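Local coordinates for protein putative oxidoreductase (Thermus thermophilus, PDB 2ISM) that is a putative oxidoreductase of the glucose/sorbosone dehydrogenase family, built as a six-bladed beta-propeller and binding a calcium ion, at residues Y229-E233 with G267-G271; D120-L124 with L172-G178; L21-V27 with R347-L352; V238-G244 with P255-D259. All coordinates share one frame; numbering follows the deposited sequence.

Interaction 1 (Y229-E233 with G267-G271); sequences YGHDE and GFPPG. With CA (calcium ion), chain E.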
loop_
_atom_site.group_PDB
_atom_site.type_symbol
_atom_site.label_atom_id
_atom_site.label_comp_id
_atom_site.label_asym_id
_atom_site.label_seq_id
_atom_site.Cartn_x
_atom_site.Cartn_y
_atom_site.Cartn_z
ATOM N N TYR B 229 8.767 -29.078 -18.112
ATOM C CA TYR B 229 8.935 -27.631 -18.255
ATOM C C TYR B 229 8.055 -26.899 -17.216
ATOM O O TYR B 229 7.414 -27.548 -16.388
ATOM C CB TYR B 229 8.583 -27.204 -19.683
ATOM C CG TYR B 229 9.104 -25.849 -20.083
ATOM C CD1 TYR B 229 8.227 -24.855 -20.495
ATOM C CD2 TYR B 229 10.476 -25.576 -20.100
ATOM C CE1 TYR B 229 8.691 -23.624 -20.922
ATOM C CE2 TYR B 229 10.955 -24.349 -20.524
ATOM C CZ TYR B 229 10.060 -23.379 -20.935
ATOM O OH TYR B 229 10.544 -22.175 -21.387
ATOM N N GLY B 230 8.058 -25.565 -17.235
ATOM C CA GLY B 230 7.230 -24.809 -16.294
ATOM C C GLY B 230 7.115 -25.325 -14.872
ATOM O O GLY B 230 8.048 -25.911 -14.327
ATOM N N HIS B 231 5.944 -25.093 -14.288
ATOM C CA HIS B 231 5.612 -25.479 -12.916
ATOM C C HIS B 231 6.461 -24.758 -11.883
ATOM O O HIS B 231 6.841 -25.329 -10.862
ATOM C CB HIS B 231 5.698 -27.002 -12.715
ATOM C CG HIS B 231 4.703 -27.770 -13.532
ATOM N ND1 HIS B 231 4.828 -27.912 -14.896
ATOM C CD2 HIS B 231 3.533 -28.370 -13.198
ATOM C CE1 HIS B 231 3.779 -28.559 -15.371
ATOM N NE2 HIS B 231 2.977 -28.848 -14.362
ATOM N N ASP B 232 6.761 -23.494 -12.167
ATOM C CA ASP B 232 7.511 -22.668 -11.238
ATOM C C ASP B 232 6.495 -22.485 -10.120
ATOM O O ASP B 232 5.287 -22.613 -10.351
ATOM C CB ASP B 232 7.868 -21.339 -11.894
ATOM C CG ASP B 232 8.740 -21.523 -13.122
ATOM O OD1 ASP B 232 9.955 -21.765 -12.964
ATOM O OD2 ASP B 232 8.206 -21.437 -14.244
ATOM N N GLU B 233 6.952 -22.167 -8.919
ATOM C CA GLU B 233 6.007 -22.082 -7.819
ATOM C C GLU B 233 6.273 -21.090 -6.705
ATOM O O GLU B 233 7.327 -20.465 -6.630
ATOM C CB GLU B 233 5.895 -23.473 -7.206
ATOM C CG GLU B 233 7.256 -24.149 -7.132
ATOM C CD GLU B 233 7.241 -25.487 -6.434
ATOM O OE1 GLU B 233 6.653 -26.451 -6.969
ATOM O OE2 GLU B 233 7.834 -25.571 -5.342
ATOM N N GLY B 267 5.185 -22.036 -17.600
ATOM C CA GLY B 267 6.189 -21.656 -16.624
ATOM C C GLY B 267 6.261 -20.155 -16.419
ATOM O O GLY B 267 6.106 -19.383 -17.366
ATOM N N PHE B 268 6.497 -19.742 -15.179
ATOM C CA PHE B 268 6.754 -18.340 -14.874
ATOM C C PHE B 268 7.948 -18.189 -13.938
ATOM O O PHE B 268 7.785 -17.932 -12.745
ATOM C CB PHE B 268 5.514 -17.691 -14.254
ATOM C CG PHE B 268 5.668 -16.220 -13.990
ATOM C CD1 PHE B 268 5.456 -15.296 -15.000
ATOM C CD2 PHE B 268 6.025 -15.761 -12.734
ATOM C CE1 PHE B 268 5.597 -13.942 -14.761
ATOM C CE2 PHE B 268 6.167 -14.409 -12.488
ATOM C CZ PHE B 268 5.952 -13.498 -13.503
ATOM N N PRO B 269 9.148 -18.349 -14.487
ATOM C CA PRO B 269 10.371 -18.345 -13.679
ATOM C C PRO B 269 10.470 -17.097 -12.807
ATOM O O PRO B 269 10.608 -15.991 -13.329
ATOM C CB PRO B 269 11.480 -18.340 -14.732
ATOM C CG PRO B 269 10.872 -19.012 -15.912
ATOM C CD PRO B 269 9.423 -18.617 -15.909
ATOM N N PRO B 270 10.400 -17.281 -11.493
ATOM C CA PRO B 270 10.352 -16.154 -10.561
ATOM C C PRO B 270 11.654 -15.640 -9.977
ATOM O O PRO B 270 12.630 -16.372 -9.821
ATOM C CB PRO B 270 9.447 -16.687 -9.461
ATOM C CG PRO B 270 9.949 -18.096 -9.336
ATOM C CD PRO B 270 10.129 -18.546 -10.794
ATOM N N GLY B 271 11.639 -14.352 -9.662
ATOM C CA GLY B 271 12.763 -13.729 -9.009
ATOM C C GLY B 271 12.304 -13.741 -7.558
ATOM O O GLY B 271 11.776 -14.752 -7.077
HETATM CA CA CA E . 7.851 -28.282 -5.120
HETATM O O HOH W 1 5.919 -30.131 -5.655
HETATM O O HOH W 2 5.971 -27.393 -3.292
HETATM O O HOH W 3 10.290 -27.475 -4.380
HETATM O O HOH W 4 9.332 -29.700 -7.024
#
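The end-to-end directions of 230-233 and 267-270 lie 42° apart, and the two backbones meet at a pair of glycines, with Gly230 CA only 3.3 Å from Gly267 CA. Beyond this point Asp232 carries the contact. Its CG stands beside its own backbone N (chi1 -61°), which brings the carboxylate to the backbone of Gly267 and Phe268. Atom OD2 of Asp232 lies 3.1 Å from Gly267 CA and 2.6 Å from Phe268 N. It is also 3.2 Å from Pro269 N, which has no hydrogen to share, so this is contact without a hydrogen bond; Pro269 CD is a little farther off. The other oxygen, OD1, accepts a hydrogen bond from the backbone N of Gly222. Lower down, Asp232 CB rests against Pro270 CD at 3.8 Å. Glu233 points its CB away from 267-271, and its carboxylate binds calcium through both oxygens, OE1 at 2.9 Å and OE2 at 2.7 Å. Four waters and Tyr243 O complete seven ligand atoms. The example illustrates how successive residues of a strand can serve two purposes: Asp232 joins one blade of the propeller to the next, while Glu233 holds the metal. Strand 232-237 lies between 216-220 and 262-264 in its own blade, whereas Pro270 opens strand 270-276, the first of the following blade, and its ring touches Ser219 of strand 216-220.

Interaction 2 (D120-L124 with L172-G178); sequences DRVVL and LRLTPEG
The guanidinium of Arg121 meets the turn through its edge: Glu177 O lies near its plane, 2.5 Å from Arg121 NH2, and Glu177 CA is also in plane. The carboxylate of Glu177 is turned 35° from the guanidinium, and their salt bridge, Arg121 NH1 to Glu177 OE1, is a weak hydrogen bond at 3.5 Å. The stronger partner of Glu177 is Arg109, which forms a salt bridge with OE2, so the carboxylate is shared by two arginines. A bend in the Glu177 chain (chi2 -58°) brings its acid back toward Arg121, although its CB points away. Next along, Val123 CG1 presses on the bare backbone of Gly178 at 3.4 Å from CA. Deeper in, Leu124 CD2 touches Leu172 CD1 at 3.6 Å and Leu174 CD1 at 4.0 Å, crossing both leucines at about a right angle. Two classic beta bulges, Asp120-Arg121 opposite Arg109 and Val123-Leu124 opposite Val107, interrupt strand 117-127. A type I turn from Thr175 to Gly178, closed by Gly178 N to Thr175 O at 2.9 Å, follows strand 170-174. The contact thus sets the outermost strand of one four-stranded propeller blade against strand 170-174 of the next blade and the turn that follows it.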
loop_
_atom_site.group_PDB
_atom_site.type_symbol
_atom_site.label_atom_id
_atom_site.label_comp_id
_atom_site.label_asym_id
_atom_site.label_seq_id
_atom_site.Cartn_x
_atom_site.Cartn_y
_atom_site.Cartn_z
ATOM N N ASP B 120 34.510 -8.804 6.423
ATOM C CA ASP B 120 34.751 -9.050 7.835
ATOM C C ASP B 120 35.101 -10.523 7.992
ATOM O O ASP B 120 36.197 -10.867 8.439
ATOM C CB ASP B 120 33.508 -8.702 8.659
ATOM C CG ASP B 120 33.654 -9.079 10.121
ATOM O OD1 ASP B 120 34.673 -8.700 10.736
ATOM O OD2 ASP B 120 32.747 -9.752 10.658
ATOM N N ARG B 121 34.173 -11.397 7.616
ATOM C CA ARG B 121 34.416 -12.831 7.707
ATOM C C ARG B 121 33.328 -13.653 7.019
ATOM O O ARG B 121 32.258 -13.139 6.688
ATOM C CB ARG B 121 34.519 -13.265 9.171
ATOM C CG ARG B 121 33.186 -13.414 9.887
ATOM C CD ARG B 121 33.376 -14.167 11.193
ATOM N NE ARG B 121 32.224 -14.999 11.525
ATOM C CZ ARG B 121 31.173 -14.584 12.221
ATOM N NH1 ARG B 121 31.124 -13.339 12.671
ATOM N NH2 ARG B 121 30.173 -15.415 12.467
ATOM N N VAL B 122 33.616 -14.932 6.803
ATOM C CA VAL B 122 32.656 -15.835 6.192
ATOM C C VAL B 122 31.720 -16.281 7.311
ATOM O O VAL B 122 32.170 -16.641 8.399
ATOM C CB VAL B 122 33.357 -17.066 5.577
ATOM C CG1 VAL B 122 32.328 -18.003 4.966
ATOM C CG2 VAL B 122 34.352 -16.615 4.520
ATOM N N VAL B 123 30.420 -16.226 7.043
ATOM C CA VAL B 123 29.396 -16.602 8.015
ATOM C C VAL B 123 29.022 -18.078 7.888
ATOM O O VAL B 123 28.805 -18.762 8.890
ATOM C CB VAL B 123 28.143 -15.722 7.827
ATOM C CG1 VAL B 123 27.045 -16.145 8.780
ATOM C CG2 VAL B 123 28.513 -14.263 8.062
ATOM N N LEU B 124 28.935 -18.556 6.650
ATOM C CA LEU B 124 28.629 -19.953 6.360
ATOM C C LEU B 124 29.323 -20.268 5.042
ATOM O O LEU B 124 29.085 -19.602 4.034
ATOM C CB LEU B 124 27.120 -20.192 6.215
ATOM C CG LEU B 124 26.766 -21.615 5.754
ATOM C CD1 LEU B 124 27.354 -22.628 6.732
ATOM C CD2 LEU B 124 25.254 -21.791 5.658
ATOM N N LEU B 172 17.941 -22.386 4.517
ATOM C CA LEU B 172 18.645 -22.515 5.781
ATOM C C LEU B 172 18.248 -21.393 6.720
ATOM O O LEU B 172 17.803 -20.337 6.275
ATOM C CB LEU B 172 20.159 -22.457 5.535
ATOM C CG LEU B 172 20.691 -23.270 4.342
ATOM C CD1 LEU B 172 22.168 -22.958 4.121
ATOM C CD2 LEU B 172 20.484 -24.751 4.593
ATOM N N ARG B 173 18.403 -21.626 8.021
ATOM C CA ARG B 173 18.094 -20.600 9.010
ATOM C C ARG B 173 19.218 -20.568 10.038
ATOM O O ARG B 173 19.511 -21.569 10.692
ATOM C CB ARG B 173 16.765 -20.865 9.710
ATOM C CG ARG B 173 16.324 -19.673 10.546
ATOM C CD ARG B 173 15.012 -19.922 11.255
ATOM N NE ARG B 173 15.142 -20.962 12.262
ATOM C CZ ARG B 173 14.424 -21.006 13.377
ATOM N NH1 ARG B 173 13.528 -20.064 13.624
ATOM N NH2 ARG B 173 14.599 -21.994 14.243
ATOM N N LEU B 174 19.844 -19.407 10.169
ATOM C CA LEU B 174 20.971 -19.239 11.072
ATOM C C LEU B 174 20.787 -18.040 11.995
ATOM O O LEU B 174 19.900 -17.220 11.791
ATOM C CB LEU B 174 22.234 -19.002 10.247
ATOM C CG LEU B 174 22.443 -19.771 8.939
ATOM C CD1 LEU B 174 23.606 -19.145 8.176
ATOM C CD2 LEU B 174 22.713 -21.241 9.226
ATOM N N THR B 175 21.637 -17.942 13.010
ATOM C CA THR B 175 21.594 -16.789 13.895
ATOM C C THR B 175 22.445 -15.803 13.098
ATOM O O THR B 175 23.140 -16.202 12.158
ATOM C CB THR B 175 22.300 -17.052 15.234
ATOM O OG1 THR B 175 23.694 -17.287 14.995
ATOM C CG2 THR B 175 21.686 -18.255 15.939
ATOM N N PRO B 176 22.401 -14.511 13.445
ATOM C CA PRO B 176 23.210 -13.543 12.697
ATOM C C PRO B 176 24.706 -13.860 12.750
ATOM O O PRO B 176 25.477 -13.378 11.925
ATOM C CB PRO B 176 22.868 -12.222 13.375
ATOM C CG PRO B 176 21.430 -12.429 13.771
ATOM C CD PRO B 176 21.468 -13.825 14.354
ATOM N N GLU B 177 25.110 -14.677 13.718
ATOM C CA GLU B 177 26.514 -15.047 13.855
ATOM C C GLU B 177 26.892 -16.270 13.018
ATOM O O GLU B 177 28.057 -16.668 12.986
ATOM C CB GLU B 177 26.863 -15.293 15.327
ATOM C CG GLU B 177 26.870 -14.030 16.176
ATOM C CD GLU B 177 27.837 -12.988 15.650
ATOM O OE1 GLU B 177 29.024 -13.325 15.452
ATOM O OE2 GLU B 177 27.412 -11.834 15.436
ATOM N N GLY B 178 25.911 -16.865 12.348
ATOM C CA GLY B 178 26.193 -18.012 11.502
ATOM C C GLY B 178 25.910 -19.387 12.075
ATOM O O GLY B 178 26.017 -20.385 11.369
#

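Interaction 3 (L21-V27 with R347-L352); sequences LRVEEVV and RVLRLL
Arg350 lies opposite Glu24 in the antiparallel pairing of strands 23-27 and 348-351, the "velcro" closure in which the N-terminal strand completes the blade built by the C-terminal end of a beta-propeller. From its first carbon outward, Arg350 is guided by two neighbours. CB packs on Val26 CG2 at 3.6 Å and lies near Glu24 CG; CG and CD then pass Glu24 OE2; and a turn at chi3 (51°) brings the guanidinium back over the N-terminal strand. There NE makes a weak hydrogen bond to Glu24 OE2 at 3.1 Å, while NH2 donates to Glu24 OE1 at 2.9 Å in a nearly straight bond. The latter arrives from above the carboxylate plane, and the two flat groups stand 78° apart. Val26 CG2 covers one face of the guanidinium, and NH1 reaches Tyr329 OH through a weak hydrogen bond. On the other side of the sheet Val23 touches both Leu349 and Leu351, with CG2 3.8 Å from Leu351 CG. The pairing slips by one residue between Glu25 and Val27, a beta bulge, yet the ladder remains bonded: Val26 N donates to Val348 O at 2.9 Å, and Val348 N to Val27 O. Near this end a second salt bridge joins the two segments, in which Arg347 NE meets Glu25 OE2 at 2.6 Å, the carboxylate and guanidinium perpendicular, and one water links Glu25 OE2 to Arg347 NH2.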
loop_
_atom_site.group_PDB
_atom_site.type_symbol
_atom_site.label_atom_id
_atom_site.label_comp_id
_atom_site.label_asym_id
_atom_site.label_seq_id
_atom_site.Cartn_x
_atom_site.Cartn_y
_atom_site.Cartn_z
ATOM N N LEU B 21 -0.318 0.838 -10.558
ATOM C CA LEU B 21 0.922 1.299 -9.943
ATOM C C LEU B 21 1.696 2.155 -10.937
ATOM O O LEU B 21 1.771 1.828 -12.119
ATOM C CB LEU B 21 1.779 0.102 -9.513
ATOM C CG LEU B 21 1.163 -0.818 -8.452
ATOM C CD1 LEU B 21 2.071 -2.015 -8.216
ATOM C CD2 LEU B 21 0.960 -0.042 -7.159
ATOM N N ARG B 22 2.262 3.256 -10.455
ATOM C CA ARG B 22 3.027 4.154 -11.308
ATOM C C ARG B 22 4.514 3.929 -11.097
ATOM O O ARG B 22 4.989 3.863 -9.966
ATOM C CB ARG B 22 2.652 5.608 -11.006
ATOM C CG ARG B 22 1.243 5.961 -11.459
ATOM C CD ARG B 22 1.147 5.904 -12.976
ATOM N NE ARG B 22 1.749 7.080 -13.597
ATOM C CZ ARG B 22 1.137 8.256 -13.716
ATOM N NH1 ARG B 22 -0.101 8.412 -13.263
ATOM N NH2 ARG B 22 1.766 9.281 -14.273
ATOM N N VAL B 23 5.248 3.820 -12.198
ATOM C CA VAL B 23 6.679 3.569 -12.145
ATOM C C VAL B 23 7.547 4.799 -12.351
ATOM O O VAL B 23 7.199 5.708 -13.101
ATOM C CB VAL B 23 7.093 2.526 -13.212
ATOM C CG1 VAL B 23 8.603 2.315 -13.192
ATOM C CG2 VAL B 23 6.376 1.222 -12.963
ATOM N N GLU B 24 8.681 4.818 -11.662
ATOM C CA GLU B 24 9.650 5.889 -11.803
ATOM C C GLU B 24 11.021 5.260 -11.614
ATOM O O GLU B 24 11.241 4.482 -10.680
ATOM C CB GLU B 24 9.411 7.004 -10.780
ATOM C CG GLU B 24 9.678 6.643 -9.338
ATOM C CD GLU B 24 9.401 7.807 -8.407
ATOM O OE1 GLU B 24 10.021 8.878 -8.594
ATOM O OE2 GLU B 24 8.563 7.655 -7.492
ATOM N N GLU B 25 11.933 5.572 -12.527
ATOM C CA GLU B 25 13.283 5.035 -12.471
ATOM C C GLU B 25 14.109 5.716 -11.394
ATOM O O GLU B 25 14.211 6.942 -11.354
ATOM C CB GLU B 25 13.969 5.197 -13.830
ATOM C CG GLU B 25 15.448 4.845 -13.820
ATOM C CD GLU B 25 16.055 4.835 -15.209
ATOM O OE1 GLU B 25 17.299 4.840 -15.316
ATOM O OE2 GLU B 25 15.286 4.813 -16.193
ATOM N N VAL B 26 14.697 4.909 -10.518
ATOM C CA VAL B 26 15.531 5.419 -9.444
ATOM C C VAL B 26 16.968 5.554 -9.944
ATOM O O VAL B 26 17.619 6.574 -9.723
ATOM C CB VAL B 26 15.501 4.472 -8.223
ATOM C CG1 VAL B 26 16.398 5.011 -7.121
ATOM C CG2 VAL B 26 14.063 4.327 -7.717
ATOM N N VAL B 27 17.453 4.523 -10.629
ATOM C CA VAL B 27 18.809 4.530 -11.166
ATOM C C VAL B 27 18.954 3.389 -12.169
ATOM O O VAL B 27 18.266 2.374 -12.058
ATOM C CB VAL B 27 19.865 4.377 -10.031
ATOM C CG1 VAL B 27 19.723 3.024 -9.355
ATOM C CG2 VAL B 27 21.269 4.550 -10.592
ATOM N N ARG B 347 17.681 -1.320 -14.327
ATOM C CA ARG B 347 17.353 -0.293 -13.383
ATOM C C ARG B 347 16.689 -0.765 -12.115
ATOM O O ARG B 347 16.217 -1.903 -12.007
ATOM C CB ARG B 347 16.306 0.564 -14.099
ATOM C CG ARG B 347 16.593 0.934 -15.551
ATOM C CD ARG B 347 15.358 1.613 -16.153
ATOM N NE ARG B 347 15.677 2.463 -17.299
ATOM C CZ ARG B 347 16.032 2.013 -18.496
ATOM N NH1 ARG B 347 16.113 0.709 -18.719
ATOM N NH2 ARG B 347 16.316 2.869 -19.466
ATOM N N VAL B 348 16.656 0.153 -11.166
ATOM C CA VAL B 348 15.979 -0.044 -9.908
ATOM C C VAL B 348 14.737 0.809 -10.156
ATOM O O VAL B 348 14.852 2.000 -10.445
ATOM C CB VAL B 348 16.775 0.554 -8.744
ATOM C CG1 VAL B 348 15.913 0.577 -7.491
ATOM C CG2 VAL B 348 18.037 -0.265 -8.503
ATOM N N LEU B 349 13.565 0.195 -10.078
ATOM C CA LEU B 349 12.320 0.914 -10.306
ATOM C C LEU B 349 11.548 1.069 -9.007
ATOM O O LEU B 349 11.578 0.189 -8.147
ATOM C CB LEU B 349 11.456 0.163 -11.326
ATOM C CG LEU B 349 12.107 -0.162 -12.674
ATOM C CD1 LEU B 349 11.167 -1.012 -13.503
ATOM C CD2 LEU B 349 12.450 1.132 -13.412
ATOM N N ARG B 350 10.860 2.197 -8.867
ATOM C CA ARG B 350 10.064 2.462 -7.679
ATOM C C ARG B 350 8.605 2.574 -8.108
ATOM O O ARG B 350 8.268 3.387 -8.967
ATOM C CB ARG B 350 10.529 3.762 -7.020
ATOM C CG ARG B 350 9.795 4.129 -5.737
ATOM C CD ARG B 350 10.552 5.230 -5.014
ATOM N NE ARG B 350 10.846 6.340 -5.914
ATOM C CZ ARG B 350 11.905 7.136 -5.806
ATOM N NH1 ARG B 350 12.784 6.951 -4.831
ATOM N NH2 ARG B 350 12.087 8.118 -6.679
ATOM N N LEU B 351 7.750 1.744 -7.521
ATOM C CA LEU B 351 6.332 1.742 -7.855
ATOM C C LEU B 351 5.514 2.375 -6.739
ATOM O O LEU B 351 5.432 1.836 -5.634
ATOM C CB LEU B 351 5.852 0.313 -8.120
ATOM C CG LEU B 351 6.238 -0.289 -9.478
ATOM C CD1 LEU B 351 7.754 -0.296 -9.640
ATOM C CD2 LEU B 351 5.680 -1.700 -9.585
ATOM N N LEU B 352 4.919 3.525 -7.048
ATOM C CA LEU B 352 4.112 4.295 -6.104
ATOM C C LEU B 352 4.874 4.731 -4.860
ATOM O O LEU B 352 4.713 5.901 -4.457
ATOM C CB LEU B 352 2.863 3.519 -5.690
ATOM C CG LEU B 352 1.773 3.376 -6.756
ATOM C CD1 LEU B 352 0.416 3.486 -6.082
ATOM C CD2 LEU B 352 1.910 4.465 -7.812
HETATM O O HOH W 5 15.766 5.769 -18.752
#

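Interaction 4 (V238-G244 with P255-D259); sequences VPGGNYG and PRYRD. With CA (calcium ion), chain E.
Asn242 O is approached by two successive residues of 255-259: Arg258 N donates a hydrogen bond to it at 2.9 Å, and Tyr257 CA makes a CA-H...O contact at 3.4 Å. The Asn242 side chain folds forward into an Asx turn, its OD1 accepting from Gly244 N at 3.1 Å, while ND2 binds Gln162. The same OD1 lies at the edge of the Tyr257 ring, 3.5 Å from CD1, with amide and ring planes 71° apart. Water 6 adds a bridge between Asn242 N and Arg256 O. On the other flank, Arg258 bends at chi3 (67°) and lays its guanidinium against Val238, whose CG2 lies over one face, toward the rim, 3.4 Å from Arg258 NE. Arg258 CD lies 3.5 Å from Tyr243 OH, a hydroxyl already engaged by Val238 N and Leu236 O. The Tyr243 ring also meets that of His201. Anchored in this way, Tyr243 presents its carbonyl O to calcium at 2.5 Å. The calcium site thus combines a loop carbonyl, Tyr243 O, with the carboxylate of Glu233 and four waters, while Arg258 O stands in the second shell, accepting a hydrogen bond from the metal ligand water 2.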
loop_
_atom_site.group_PDB
_atom_site.type_symbol
_atom_site.label_atom_id
_atom_site.label_comp_id
_atom_site.label_asym_id
_atom_site.label_seq_id
_atom_site.Cartn_x
_atom_site.Cartn_y
_atom_site.Cartn_z
ATOM N N VAL B 238 7.202 -24.146 5.967
ATOM C CA VAL B 238 7.012 -24.503 7.371
ATOM C C VAL B 238 8.289 -25.205 7.816
ATOM O O VAL B 238 8.952 -25.856 7.010
ATOM C CB VAL B 238 5.804 -25.464 7.577
ATOM C CG1 VAL B 238 4.521 -24.804 7.092
ATOM C CG2 VAL B 238 6.040 -26.778 6.852
ATOM N N PRO B 239 8.661 -25.069 9.099
ATOM C CA PRO B 239 9.876 -25.709 9.609
ATOM C C PRO B 239 9.870 -27.213 9.354
ATOM O O PRO B 239 8.884 -27.896 9.653
ATOM C CB PRO B 239 9.838 -25.383 11.100
ATOM C CG PRO B 239 9.119 -24.079 11.143
ATOM C CD PRO B 239 8.000 -24.287 10.158
ATOM N N GLY B 240 10.968 -27.713 8.792
ATOM C CA GLY B 240 11.091 -29.132 8.507
ATOM C C GLY B 240 10.351 -29.585 7.262
ATOM O O GLY B 240 10.416 -30.754 6.896
ATOM N N GLY B 241 9.653 -28.665 6.606
ATOM C CA GLY B 241 8.904 -29.026 5.414
ATOM C C GLY B 241 9.754 -29.506 4.251
ATOM O O GLY B 241 10.853 -29.002 4.026
ATOM N N ASN B 242 9.242 -30.492 3.518
ATOM C CA ASN B 242 9.933 -31.041 2.352
ATOM C C ASN B 242 9.073 -30.641 1.167
ATOM O O ASN B 242 7.911 -31.045 1.067
ATOM C CB ASN B 242 10.013 -32.565 2.441
ATOM C CG ASN B 242 10.889 -33.166 1.363
ATOM O OD1 ASN B 242 10.841 -32.755 0.199
ATOM N ND2 ASN B 242 11.687 -34.160 1.738
ATOM N N TYR B 243 9.632 -29.851 0.260
ATOM C CA TYR B 243 8.841 -29.394 -0.862
ATOM C C TYR B 243 8.883 -30.192 -2.154
ATOM O O TYR B 243 8.654 -29.662 -3.224
ATOM C CB TYR B 243 9.106 -27.899 -1.072
ATOM C CG TYR B 243 8.538 -27.133 0.106
ATOM C CD1 TYR B 243 7.232 -26.638 0.075
ATOM C CD2 TYR B 243 9.233 -27.073 1.314
ATOM C CE1 TYR B 243 6.627 -26.121 1.225
ATOM C CE2 TYR B 243 8.638 -26.562 2.471
ATOM C CZ TYR B 243 7.334 -26.095 2.420
ATOM O OH TYR B 243 6.732 -25.645 3.574
ATOM N N GLY B 244 9.170 -31.481 -2.036
ATOM C CA GLY B 244 9.120 -32.369 -3.188
ATOM C C GLY B 244 10.174 -32.525 -4.264
ATOM O O GLY B 244 10.278 -33.614 -4.824
ATOM N N PRO B 255 1.396 -36.874 0.906
ATOM C CA PRO B 255 1.466 -35.990 2.074
ATOM C C PRO B 255 2.883 -35.704 2.572
ATOM O O PRO B 255 3.110 -34.713 3.266
ATOM C CB PRO B 255 0.616 -36.727 3.109
ATOM C CG PRO B 255 0.873 -38.161 2.775
ATOM C CD PRO B 255 0.771 -38.162 1.261
ATOM N N ARG B 256 3.828 -36.570 2.222
ATOM C CA ARG B 256 5.220 -36.393 2.636
ATOM C C ARG B 256 5.820 -35.129 2.026
ATOM O O ARG B 256 6.725 -34.523 2.598
ATOM C CB ARG B 256 6.069 -37.593 2.209
ATOM C CG ARG B 256 5.752 -38.901 2.916
ATOM C CD ARG B 256 6.680 -39.999 2.415
ATOM N NE ARG B 256 6.537 -40.191 0.973
ATOM C CZ ARG B 256 7.405 -40.851 0.212
ATOM N NH1 ARG B 256 8.492 -41.387 0.750
ATOM N NH2 ARG B 256 7.189 -40.969 -1.090
ATOM N N TYR B 257 5.323 -34.743 0.856
ATOM C CA TYR B 257 5.823 -33.558 0.171
ATOM C C TYR B 257 4.725 -32.509 0.112
ATOM O O TYR B 257 3.602 -32.794 -0.307
ATOM C CB TYR B 257 6.290 -33.939 -1.232
ATOM C CG TYR B 257 7.195 -35.147 -1.215
ATOM C CD1 TYR B 257 8.420 -35.111 -0.548
ATOM C CD2 TYR B 257 6.807 -36.346 -1.814
ATOM C CE1 TYR B 257 9.231 -36.235 -0.474
ATOM C CE2 TYR B 257 7.614 -37.477 -1.747
ATOM C CZ TYR B 257 8.823 -37.415 -1.075
ATOM O OH TYR B 257 9.625 -38.530 -1.001
ATOM N N ARG B 258 5.057 -31.295 0.536
ATOM C CA ARG B 258 4.093 -30.206 0.563
ATOM C C ARG B 258 3.903 -29.546 -0.799
ATOM O O ARG B 258 4.876 -29.185 -1.465
ATOM C CB ARG B 258 4.529 -29.168 1.597
ATOM C CG ARG B 258 4.802 -29.767 2.970
ATOM C CD ARG B 258 5.146 -28.696 3.982
ATOM N NE ARG B 258 4.008 -27.826 4.279
ATOM C CZ ARG B 258 3.056 -28.105 5.166
ATOM N NH1 ARG B 258 3.095 -29.235 5.858
ATOM N NH2 ARG B 258 2.066 -27.244 5.371
ATOM N N ASP B 259 2.642 -29.392 -1.206
ATOM C CA ASP B 259 2.322 -28.773 -2.488
ATOM C C ASP B 259 2.541 -27.271 -2.428
ATOM O O ASP B 259 2.510 -26.663 -1.356
ATOM C CB ASP B 259 0.858 -29.014 -2.880
ATOM C CG ASP B 259 0.536 -30.474 -3.109
ATOM O OD1 ASP B 259 1.398 -31.209 -3.634
ATOM O OD2 ASP B 259 -0.597 -30.879 -2.776
HETATM CA CA CA E . 7.851 -28.282 -5.120
HETATM O O HOH W 6 6.993 -32.183 4.387
HETATM O O HOH W 2 5.971 -27.393 -3.292
HETATM O O HOH W 1 5.919 -30.131 -5.655
HETATM O O HOH W 3 10.290 -27.475 -4.380
HETATM O O HOH W 4 9.332 -29.700 -7.024
#

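Overall arrangement
The four contacts show how a propeller is assembled from consecutive antiparallel blades. Interaction 3 spans nearly the whole chain and closes the ring, with the other three nested inside its loop. Interaction 2, which closes before interaction 1 opens, joins blade 77-127 to the next, 140-199; interaction 1 joins blade 208-264 to blade 270-312. Interactions 2 and 3 lie on opposite sides of the chain's centre, their centres 32 Å apart. Interaction 4 is nested within the loop of interaction 1, in the connection between strands 232-237 and 262-264. The nearest atoms of interactions 1 and 4 are about 5 Å apart, and both reach the same calcium ion, which thereby ties a strand to its long following loop.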